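Local coordinates for protein mandelate racemase/muconate lactonizing enzyme (Polaromonas sp., PDB 2OG9) that probably catalyses a mandelate racemase-type reaction as an enolase-superfamily member, with an N-terminal capping domain and a TIM-barrel domain, at residues D13-V18 against A52-A57; W17-S22 against R376-V381. All coordinates share one frame; numbering follows the deposited sequence.

Interaction 1. Residues D13-V18 against A52-A57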
loop_
_atom_site.group_PDB
_atom_site.type_symbol
_atom_site.label_atom_id
_atom_site.label_comp_id
_atom_site.label_asym_id
_atom_site.label_seq_id
_atom_site.Cartn_x
_atom_site.Cartn_y
_atom_site.Cartn_z
ATOM N N ASP A 13 -42.459 -20.752 12.937
ATOM C CA ASP A 13 -43.764 -20.431 12.378
ATOM C C ASP A 13 -43.719 -20.833 10.906
ATOM O O ASP A 13 -42.761 -21.463 10.458
ATOM C CB ASP A 13 -44.018 -18.925 12.490
ATOM C CG ASP A 13 -45.491 -18.574 12.453
ATOM O OD1 ASP A 13 -46.301 -19.404 11.976
ATOM O OD2 ASP A 13 -45.834 -17.455 12.896
ATOM N N ARG A 14 -44.744 -20.458 10.153
ATOM C CA ARG A 14 -44.791 -20.785 8.738
ATOM C C ARG A 14 -45.628 -19.754 7.985
ATOM O O ARG A 14 -46.769 -19.481 8.353
ATOM C CB ARG A 14 -45.379 -22.185 8.555
ATOM C CG ARG A 14 -45.240 -22.747 7.158
ATOM C CD ARG A 14 -46.603 -23.131 6.608
ATOM N NE ARG A 14 -47.334 -23.993 7.536
ATOM C CZ ARG A 14 -48.635 -24.249 7.449
ATOM N NH1 ARG A 14 -49.354 -23.711 6.474
ATOM N NH2 ARG A 14 -49.221 -25.033 8.344
ATOM N N ILE A 15 -45.046 -19.177 6.938
ATOM C CA ILE A 15 -45.723 -18.175 6.122
ATOM C C ILE A 15 -46.805 -18.856 5.291
ATOM O O ILE A 15 -46.534 -19.826 4.588
ATOM C CB ILE A 15 -44.726 -17.469 5.168
ATOM C CG1 ILE A 15 -43.660 -16.732 5.990
ATOM C CG2 ILE A 15 -45.476 -16.523 4.233
ATOM C CD1 ILE A 15 -42.564 -16.067 5.161
ATOM N N THR A 16 -48.026 -18.337 5.357
ATOM C CA THR A 16 -49.124 -18.940 4.616
ATOM C C THR A 16 -49.794 -18.016 3.609
ATOM O O THR A 16 -50.458 -18.481 2.687
ATOM C CB THR A 16 -50.202 -19.469 5.588
ATOM O OG1 THR A 16 -50.644 -18.406 6.439
ATOM C CG2 THR A 16 -49.635 -20.588 6.453
ATOM N N TRP A 17 -49.605 -16.710 3.765
ATOM C CA TRP A 17 -50.242 -15.749 2.873
ATOM C C TRP A 17 -49.352 -14.538 2.649
ATOM O O TRP A 17 -48.659 -14.093 3.559
ATOM C CB TRP A 17 -51.570 -15.290 3.492
ATOM C CG TRP A 17 -52.362 -14.309 2.671
ATOM C CD1 TRP A 17 -53.134 -14.586 1.576
ATOM C CD2 TRP A 17 -52.506 -12.902 2.916
ATOM N NE1 TRP A 17 -53.754 -13.442 1.132
ATOM C CE2 TRP A 17 -53.387 -12.394 1.936
ATOM C CE3 TRP A 17 -51.976 -12.021 3.870
ATOM C CZ2 TRP A 17 -53.755 -11.044 1.883
ATOM C CZ3 TRP A 17 -52.340 -10.678 3.819
ATOM C CH2 TRP A 17 -53.222 -10.204 2.831
ATOM N N VAL A 18 -49.376 -14.011 1.432
ATOM C CA VAL A 18 -48.587 -12.834 1.091
ATOM C C VAL A 18 -49.376 -11.983 0.111
ATOM O O VAL A 18 -49.952 -12.504 -0.840
ATOM C CB VAL A 18 -47.240 -13.214 0.422
ATOM C CG1 VAL A 18 -46.468 -11.958 0.071
ATOM C CG2 VAL A 18 -46.416 -14.094 1.345
ATOM N N ALA A 52 -45.952 -4.782 1.019
ATOM C CA ALA A 52 -45.934 -6.229 1.152
ATOM C C ALA A 52 -46.547 -6.560 2.500
ATOM O O ALA A 52 -46.181 -5.968 3.526
ATOM C CB ALA A 52 -44.507 -6.762 1.082
ATOM N N GLU A 53 -47.501 -7.484 2.487
ATOM C CA GLU A 53 -48.171 -7.933 3.701
ATOM C C GLU A 53 -47.898 -9.423 3.809
ATOM O O GLU A 53 -48.035 -10.164 2.830
ATOM C CB GLU A 53 -49.677 -7.683 3.611
ATOM C CG GLU A 53 -50.064 -6.211 3.632
ATOM C CD GLU A 53 -51.513 -5.989 3.228
ATOM O OE1 GLU A 53 -51.770 -5.708 2.037
ATOM O OE2 GLU A 53 -52.396 -6.113 4.102
ATOM N N ILE A 54 -47.492 -9.855 4.995
ATOM C CA ILE A 54 -47.179 -11.255 5.238
ATOM C C ILE A 54 -47.914 -11.737 6.484
ATOM O O ILE A 54 -47.945 -11.045 7.509
ATOM C CB ILE A 54 -45.649 -11.452 5.441
ATOM C CG1 ILE A 54 -44.894 -11.051 4.167
ATOM C CG2 ILE A 54 -45.342 -12.901 5.786
ATOM C CD1 ILE A 54 -43.373 -11.135 4.306
ATOM N N GLU A 55 -48.508 -12.921 6.391
ATOM C CA GLU A 55 -49.237 -13.510 7.509
ATOM C C GLU A 55 -48.845 -14.978 7.635
ATOM O O GLU A 55 -48.528 -15.627 6.640
ATOM C CB GLU A 55 -50.748 -13.345 7.300
ATOM C CG GLU A 55 -51.237 -11.936 7.629
ATOM C CD GLU A 55 -52.710 -11.709 7.318
ATOM O OE1 GLU A 55 -53.508 -12.669 7.409
ATOM O OE2 GLU A 55 -53.072 -10.557 6.997
ATOM N N THR A 56 -48.865 -15.498 8.858
ATOM C CA THR A 56 -48.451 -16.876 9.106
ATOM C C THR A 56 -49.535 -17.773 9.695
ATOM O O THR A 56 -50.575 -17.299 10.149
ATOM C CB THR A 56 -47.260 -16.910 10.070
ATOM O OG1 THR A 56 -47.701 -16.516 11.377
ATOM C CG2 THR A 56 -46.165 -15.948 9.601
ATOM N N ALA A 57 -49.263 -19.075 9.701
ATOM C CA ALA A 57 -50.198 -20.053 10.245
ATOM C C ALA A 57 -50.430 -19.752 11.722
ATOM O O ALA A 57 -51.478 -20.072 12.277
ATOM C CB ALA A 57 -49.632 -21.462 10.080
#
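Trp17 and Glu55 lie side by side and point the same way from neighbouring strands, a pairing at a classic beta bulge in the antiparallel sheet of the enolase-type N-terminal domain. The indole CG stands anti to the backbone N (chi1 -179°), and CE3 and CZ3 of the six-membered ring meet the carboxylate obliquely, with Glu55 OE2 3.3 Å from Trp17 CZ3. Ring and carboxylate planes are turned 48° apart. Arg384 completes the cluster, forming a salt bridge with Glu55 and a cation-pi contact with Trp17, so the acid probably has its charge balanced beside the ring.

The bulge itself arises because Thr16 and Trp17 both face Glu55. Glu55 O accepts from Thr16 N at 3.0 Å and from Trp17 N at 3.3 Å, while Glu55 N returns a bond to Trp17 O. Beyond it the register has slipped by one residue, and Ile15 pairs with Thr56 with their side chains diverging. Ile15 CG2 nevertheless reaches Ile54 CG2, 3.9 Å away, the two side chains crossing obliquely. Ile54 and Val18 share the opposite face from Trp17, where helix 114-133 packs against them.

Toward the chain start, Ala57 N donates to Arg14 O, and Ala57 CB sits over the centre of the Arg14 guanidinium. Asp13 crosses Thr56 at about a right angle and also forms a salt bridge with Arg133. The hydroxyl Thr56 OG1 donates to Asp13 OD2 at 2.6 Å, approaching from above the carboxylate plane.

Interaction 2. Residues W17-S22 against R376-V381; sequences WVRISS and REEAQV
Glu378 OE1 is gripped by two nitrogens of Arg19, NE at 3.0 Å and NH2 at 2.8 Å, the latter bond weak, within a salt bridge. The oxygen lies at the edge of the guanidinium, near its plane, whereas NE comes from above the carboxylate plane, the two planes standing 80° apart. An extended chain from CG to NE carries the Arg19 head across to Glu378, while NH1 turns to a second acid, Glu53, and Lys372 holds the other oxygen of Glu378. An alanine in place of Arg19 would probably leave Glu53 OE1 and Glu378 OE1 without the cation that now links them, with Glu378 keeping only its bridge to Lys372 among these charges.

Segment 376-381 lies on strand 375-382, an outermost strand within the chain of the four-stranded antiparallel sheet of the N-terminal domain, though it comes from the end of the chain. Its register against 17-22 is regular: reciprocal backbone bonds join Val18 with Val381 and Ile20 with Ala379, and Ser22 N donates to Glu377 O at 2.8 Å. On the face of Val18 and Ile20, Val381 CG1 packs on Val18 CB and Ala379 CB lies 4.0 Å from Ile20 CG1; helix 73-83 meets Ile20 and Ser22 there. A water joins Ser22 OG to Glu377 OE1. On the face of Arg19, Trp17 NE1 donates to Gln380 OE1 at 3.1 Å; the acceptor lies in the indole plane, but the donor stands 41° above the amide carbonyl plane.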
loop_
_atom_site.group_PDB
_atom_site.type_symbol
_atom_site.label_atom_id
_atom_site.label_comp_id
_atom_site.label_asym_id
_atom_site.label_seq_id
_atom_site.Cartn_x
_atom_site.Cartn_y
_atom_site.Cartn_z
ATOM N N TRP A 17 -49.605 -16.710 3.765
ATOM C CA TRP A 17 -50.242 -15.749 2.873
ATOM C C TRP A 17 -49.352 -14.538 2.649
ATOM O O TRP A 17 -48.659 -14.093 3.559
ATOM C CB TRP A 17 -51.570 -15.290 3.492
ATOM C CG TRP A 17 -52.362 -14.309 2.671
ATOM C CD1 TRP A 17 -53.134 -14.586 1.576
ATOM C CD2 TRP A 17 -52.506 -12.902 2.916
ATOM N NE1 TRP A 17 -53.754 -13.442 1.132
ATOM C CE2 TRP A 17 -53.387 -12.394 1.936
ATOM C CE3 TRP A 17 -51.976 -12.021 3.870
ATOM C CZ2 TRP A 17 -53.755 -11.044 1.883
ATOM C CZ3 TRP A 17 -52.340 -10.678 3.819
ATOM C CH2 TRP A 17 -53.222 -10.204 2.831
ATOM N N VAL A 18 -49.376 -14.011 1.432
ATOM C CA VAL A 18 -48.587 -12.834 1.091
ATOM C C VAL A 18 -49.376 -11.983 0.111
ATOM O O VAL A 18 -49.952 -12.504 -0.840
ATOM C CB VAL A 18 -47.240 -13.214 0.422
ATOM C CG1 VAL A 18 -46.468 -11.958 0.071
ATOM C CG2 VAL A 18 -46.416 -14.094 1.345
ATOM N N ARG A 19 -49.417 -10.677 0.355
ATOM C CA ARG A 19 -50.116 -9.764 -0.541
ATOM C C ARG A 19 -49.238 -8.568 -0.882
ATOM O O ARG A 19 -48.662 -7.937 0.001
ATOM C CB ARG A 19 -51.425 -9.260 0.084
ATOM C CG ARG A 19 -52.118 -8.194 -0.766
ATOM C CD ARG A 19 -53.563 -7.938 -0.333
ATOM N NE ARG A 19 -54.189 -6.910 -1.163
ATOM C CZ ARG A 19 -53.956 -5.607 -1.043
ATOM N NH1 ARG A 19 -53.116 -5.167 -0.115
ATOM N NH2 ARG A 19 -54.549 -4.740 -1.858
ATOM N N ILE A 20 -49.129 -8.266 -2.169
ATOM C CA ILE A 20 -48.338 -7.127 -2.605
ATOM C C ILE A 20 -49.241 -6.128 -3.300
ATOM O O ILE A 20 -50.157 -6.504 -4.031
ATOM C CB ILE A 20 -47.221 -7.535 -3.570
ATOM C CG1 ILE A 20 -47.798 -8.391 -4.696
ATOM C CG2 ILE A 20 -46.116 -8.245 -2.802
ATOM C CD1 ILE A 20 -46.815 -8.685 -5.789
ATOM N N SER A 21 -48.972 -4.852 -3.065
ATOM C CA SER A 21 -49.764 -3.779 -3.640
ATOM C C SER A 21 -48.847 -2.694 -4.173
ATOM O O SER A 21 -47.862 -2.346 -3.526
ATOM C CB SER A 21 -50.667 -3.152 -2.567
ATOM O OG SER A 21 -51.325 -4.129 -1.786
ATOM N N SER A 22 -49.174 -2.162 -5.346
ATOM C CA SER A 22 -48.403 -1.076 -5.938
ATOM C C SER A 22 -49.290 0.154 -5.791
ATOM O O SER A 22 -50.265 0.328 -6.520
ATOM C CB SER A 22 -48.107 -1.349 -7.412
ATOM O OG SER A 22 -47.235 -0.355 -7.933
ATOM N N ARG A 376 -52.833 0.702 -7.931
ATOM C CA ARG A 376 -53.036 0.430 -9.351
ATOM C C ARG A 376 -52.806 -1.032 -9.702
ATOM O O ARG A 376 -53.258 -1.508 -10.744
ATOM C CB ARG A 376 -52.119 1.320 -10.191
ATOM C CG ARG A 376 -52.411 2.802 -10.020
ATOM C CD ARG A 376 -51.540 3.667 -10.918
ATOM N NE ARG A 376 -51.684 5.080 -10.586
ATOM C CZ ARG A 376 -50.931 6.049 -11.093
ATOM N NH1 ARG A 376 -49.973 5.762 -11.966
ATOM N NH2 ARG A 376 -51.127 7.306 -10.717
ATOM N N GLU A 377 -52.103 -1.743 -8.828
ATOM C CA GLU A 377 -51.815 -3.155 -9.039
ATOM C C GLU A 377 -51.741 -3.870 -7.702
ATOM O O GLU A 377 -51.341 -3.281 -6.695
ATOM C CB GLU A 377 -50.469 -3.344 -9.752
ATOM C CG GLU A 377 -50.411 -2.871 -11.192
ATOM C CD GLU A 377 -49.148 -3.346 -11.906
ATOM O OE1 GLU A 377 -48.054 -2.796 -11.648
ATOM O OE2 GLU A 377 -49.253 -4.281 -12.725
ATOM N N GLU A 378 -52.131 -5.140 -7.693
ATOM C CA GLU A 378 -52.051 -5.943 -6.483
ATOM C C GLU A 378 -52.182 -7.417 -6.815
ATOM O O GLU A 378 -52.758 -7.794 -7.834
ATOM C CB GLU A 378 -53.121 -5.536 -5.462
ATOM C CG GLU A 378 -54.557 -5.810 -5.861
ATOM C CD GLU A 378 -55.498 -5.686 -4.675
ATOM O OE1 GLU A 378 -55.484 -6.585 -3.805
ATOM O OE2 GLU A 378 -56.239 -4.682 -4.608
ATOM N N ALA A 379 -51.626 -8.249 -5.947
ATOM C CA ALA A 379 -51.664 -9.686 -6.133
ATOM C C ALA A 379 -51.447 -10.339 -4.784
ATOM O O ALA A 379 -50.926 -9.717 -3.857
ATOM C CB ALA A 379 -50.571 -10.113 -7.093
ATOM N N GLN A 380 -51.856 -11.594 -4.673
ATOM C CA GLN A 380 -51.677 -12.324 -3.436
ATOM C C GLN A 380 -51.508 -13.804 -3.728
ATOM O O GLN A 380 -51.906 -14.290 -4.785
ATOM C CB GLN A 380 -52.860 -12.081 -2.495
ATOM C CG GLN A 380 -54.227 -12.194 -3.136
ATOM C CD GLN A 380 -55.335 -11.830 -2.167
ATOM O OE1 GLN A 380 -55.591 -12.548 -1.202
ATOM N NE2 GLN A 380 -55.990 -10.701 -2.414
ATOM N N VAL A 381 -50.888 -14.510 -2.792
ATOM C CA VAL A 381 -50.654 -15.935 -2.933
ATOM C C VAL A 381 -50.844 -16.587 -1.574
ATOM O O VAL A 381 -50.618 -15.955 -0.542
ATOM C CB VAL A 381 -49.221 -16.212 -3.453
ATOM C CG1 VAL A 381 -48.208 -15.535 -2.557
ATOM C CG2 VAL A 381 -48.962 -17.707 -3.510
HETATM O O HOH W 1 -46.976 -0.413 -10.638
#

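How the interactions relate
Strand 15-26 is common to both contacts and lies between its two partners, 46-56 in interaction 1 and 375-382 in interaction 2. The first pairing is the more buried, an inner seam interrupted by a bulge; the second adds an outer strand in unbroken register and is only partly buried. Their chemistry follows: interaction 1 combines isoleucine packing with an acid beside an indole, whereas interaction 2 places charged and amide side chains on one face and aliphatic ones with Ser22 and Glu377 on the other. Trp17 and Val18 belong to both, and the salt bridge from Glu53 OE1 to Arg19 NH1, 2.6 Å long, ties the two contacts together between neighbouring strands 46-56 and 15-26.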